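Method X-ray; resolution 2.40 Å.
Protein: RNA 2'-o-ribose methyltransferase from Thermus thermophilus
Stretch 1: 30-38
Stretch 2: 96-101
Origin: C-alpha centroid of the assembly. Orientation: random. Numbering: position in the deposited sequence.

Stretch 1 (30-38) LIEGAREIE
Stretch 2 96-101: LIALAR

The two stretches form an antiparallel β-pairing that is followed, after G33, by a helix, with backbone hydrogen bonds fixing the register and aliphatic side chains meeting on both faces of the sheet, I37 of the helix among them. Strand 30-32 and strand 96-101 run at 155° between their N-to-C directions, and their axes approach to 4.6 Å. The register pairs L30 with L99, I31 with A98 and E32 with I97, at CA-CA distances of 4.8, 5.0 and 4.4 Å.

I31 and A98 form the hydrogen-bonded pair: I31 N donates to A98 O at 2.9 Å (N-H...O angle 156°), and A98 N donates to I31 O at 2.9 Å (166°). The flanking pairs L30-L99 and E32-I97 are non-hydrogen-bonded, as the antiparallel alternation requires. CA-H...O contacts supplement the ladder, from L30 CA to A98 O at 3.3 Å and from I97 CA to I31 O at 3.5 Å. A third hydrogen bond, G33 N to L96 O at 3.1 Å (162°), carries the pairing one residue past the strand.

Strand phi/psi values are extended: -94/146, -129/102 and -89/128 for L30 to E32, and -135/117, -128/134, -117/160, -104/125, -119/157 and -91/127 for L96 to R101. G33, at 110/132, is the N-cap; a CB there would be jammed against the preceding carbonyl oxygen and would lie 2.1 Å from E36 OE1, so the conformation calls for glycine. Helix 34-38 follows, with phi -58° to -74° and psi -38° to -49°; I37 N donates to G33 O at 2.9 Å and E38 N to A34 O at 3.0 Å. Its axis makes 30° with strand 96-101, at a closest approach of 8.3 Å.

L30, E32, I97 and L99 share one face of the sheet. There L30 (m, t) brings CD2 to 4.2 Å from CD1 of L99 (t, p), while L30 CB lies 4.3 Å from CG2 of I97 (m, t). E32 (t, t, chi3 40°) offers its aliphatic CB to I97 CG1 at 4.2 Å, its carboxylate being hydrogen-bonded outside this pairing.

I31 and A98 project to the other face. I31 (m, t) extends CD1 to 3.4 Å from A100 CB, a tight apolar contact. From the helix, I37 (m, t) points toward the strand: its CD1 is 3.8 Å from CG of L96 (t, p) and 3.9 Å from A98 CB. This aliphatic packing contributes to the 472 Å² buried in total. R35 and E38 stay out of reach of the strand, joined by a salt bridge from R35 NE to E38 OE1 at 2.9 Å.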

# COMPACT_ATOMS: atom_id res chain seq x y z
N LEU A 30 -5.71 7.68 11.75
CA LEU A 30 -6.92 6.91 11.92
C LEU A 30 -6.85 5.61 11.15
O LEU A 30 -6.25 5.53 10.08
CB LEU A 30 -8.12 7.73 11.45
CG LEU A 30 -8.31 9.09 12.11
CD1 LEU A 30 -9.25 9.95 11.28
CD2 LEU A 30 -8.83 8.91 13.53
N ILE A 31 -7.47 4.59 11.72
CA ILE A 31 -7.50 3.30 11.07
C ILE A 31 -8.95 2.81 11.01
O ILE A 31 -9.50 2.34 12.01
CB ILE A 31 -6.64 2.28 11.83
CG1 ILE A 31 -5.21 2.82 11.97
CG2 ILE A 31 -6.66 0.95 11.10
CD1 ILE A 31 -4.24 1.89 12.73
N GLU A 32 -9.56 2.95 9.84
CA GLU A 32 -10.95 2.54 9.61
C GLU A 32 -11.06 1.07 9.16
O GLU A 32 -10.40 0.65 8.21
CB GLU A 32 -11.59 3.46 8.56
CG GLU A 32 -12.92 3.01 7.99
CD GLU A 32 -13.66 4.13 7.23
OE1 GLU A 32 -13.00 4.91 6.49
OE2 GLU A 32 -14.90 4.23 7.36
N GLY A 33 -11.91 0.30 9.85
CA GLY A 33 -12.10 -1.09 9.49
C GLY A 33 -11.52 -2.08 10.47
O GLY A 33 -10.36 -1.96 10.89
N ALA A 34 -12.32 -3.08 10.83
CA ALA A 34 -11.91 -4.10 11.78
C ALA A 34 -10.69 -4.90 11.34
O ALA A 34 -9.83 -5.26 12.16
CB ALA A 34 -13.07 -5.04 12.06
N ARG A 35 -10.60 -5.21 10.05
CA ARG A 35 -9.44 -5.98 9.59
C ARG A 35 -8.19 -5.10 9.55
O ARG A 35 -7.12 -5.54 9.99
CB ARG A 35 -9.69 -6.59 8.20
CG ARG A 35 -8.69 -7.70 7.89
CD ARG A 35 -8.80 -8.80 8.93
NE ARG A 35 -7.54 -9.45 9.25
CZ ARG A 35 -7.02 -10.49 8.59
NH1 ARG A 35 -7.66 -11.03 7.56
NH2 ARG A 35 -5.86 -11.00 8.99
N GLU A 36 -8.31 -3.88 9.04
CA GLU A 36 -7.18 -2.97 8.99
C GLU A 36 -6.66 -2.75 10.42
O GLU A 36 -5.46 -2.82 10.66
CB GLU A 36 -7.57 -1.62 8.39
CG GLU A 36 -7.91 -1.66 6.90
CD GLU A 36 -9.13 -2.51 6.60
OE1 GLU A 36 -10.01 -2.64 7.49
OE2 GLU A 36 -9.23 -3.03 5.47
N ILE A 37 -7.57 -2.51 11.35
CA ILE A 37 -7.19 -2.30 12.74
C ILE A 37 -6.46 -3.53 13.29
O ILE A 37 -5.45 -3.40 13.98
CB ILE A 37 -8.43 -2.00 13.62
CG1 ILE A 37 -8.96 -0.60 13.30
CG2 ILE A 37 -8.07 -2.13 15.08
CD1 ILE A 37 -10.32 -0.30 13.90
N GLU A 38 -6.95 -4.71 12.96
CA GLU A 38 -6.32 -5.93 13.45
C GLU A 38 -4.91 -6.10 12.91
O GLU A 38 -3.98 -6.38 13.67
CB GLU A 38 -7.14 -7.16 13.08
CG GLU A 38 -6.62 -8.41 13.73
CD GLU A 38 -7.42 -9.62 13.33
OE1 GLU A 38 -7.47 -9.90 12.12
OE2 GLU A 38 -7.98 -10.29 14.23
N LEU A 96 -16.17 0.59 13.27
CA LEU A 96 -15.04 0.66 14.18
C LEU A 96 -13.87 1.38 13.54
O LEU A 96 -13.32 0.93 12.53
CB LEU A 96 -14.61 -0.75 14.58
CG LEU A 96 -13.57 -0.87 15.69
CD1 LEU A 96 -14.15 -0.35 17.00
CD2 LEU A 96 -13.14 -2.33 15.83
N ILE A 97 -13.49 2.52 14.13
CA ILE A 97 -12.37 3.33 13.66
C ILE A 97 -11.48 3.58 14.85
O ILE A 97 -11.96 3.94 15.92
CB ILE A 97 -12.82 4.71 13.14
CG1 ILE A 97 -13.76 4.56 11.95
CG2 ILE A 97 -11.60 5.53 12.77
CD1 ILE A 97 -14.21 5.91 11.37
N ALA A 98 -10.17 3.42 14.67
CA ALA A 98 -9.27 3.63 15.79
C ALA A 98 -8.29 4.77 15.57
O ALA A 98 -8.05 5.20 14.45
CB ALA A 98 -8.51 2.35 16.07
N LEU A 99 -7.75 5.26 16.68
CA LEU A 99 -6.76 6.32 16.64
C LEU A 99 -5.47 5.59 16.93
O LEU A 99 -5.36 4.91 17.95
CB LEU A 99 -7.02 7.36 17.73
CG LEU A 99 -5.99 8.49 17.85
CD1 LEU A 99 -5.96 9.28 16.54
CD2 LEU A 99 -6.35 9.41 19.02
N ALA A 100 -4.49 5.73 16.05
CA ALA A 100 -3.23 5.03 16.24
C ALA A 100 -2.04 5.98 16.38
O ALA A 100 -2.08 7.11 15.92
CB ALA A 100 -2.99 4.08 15.08
N ARG A 101 -0.99 5.48 17.02
CA ARG A 101 0.25 6.22 17.21
C ARG A 101 1.14 5.90 16.01
O ARG A 101 1.36 4.73 15.70
CB ARG A 101 0.94 5.74 18.48
CG ARG A 101 1.00 6.73 19.62
CD ARG A 101 2.20 7.67 19.50
NE ARG A 101 2.35 8.47 20.72
CZ ARG A 101 3.35 9.32 20.95
NH1 ARG A 101 4.31 9.49 20.04
NH2 ARG A 101 3.41 9.98 22.09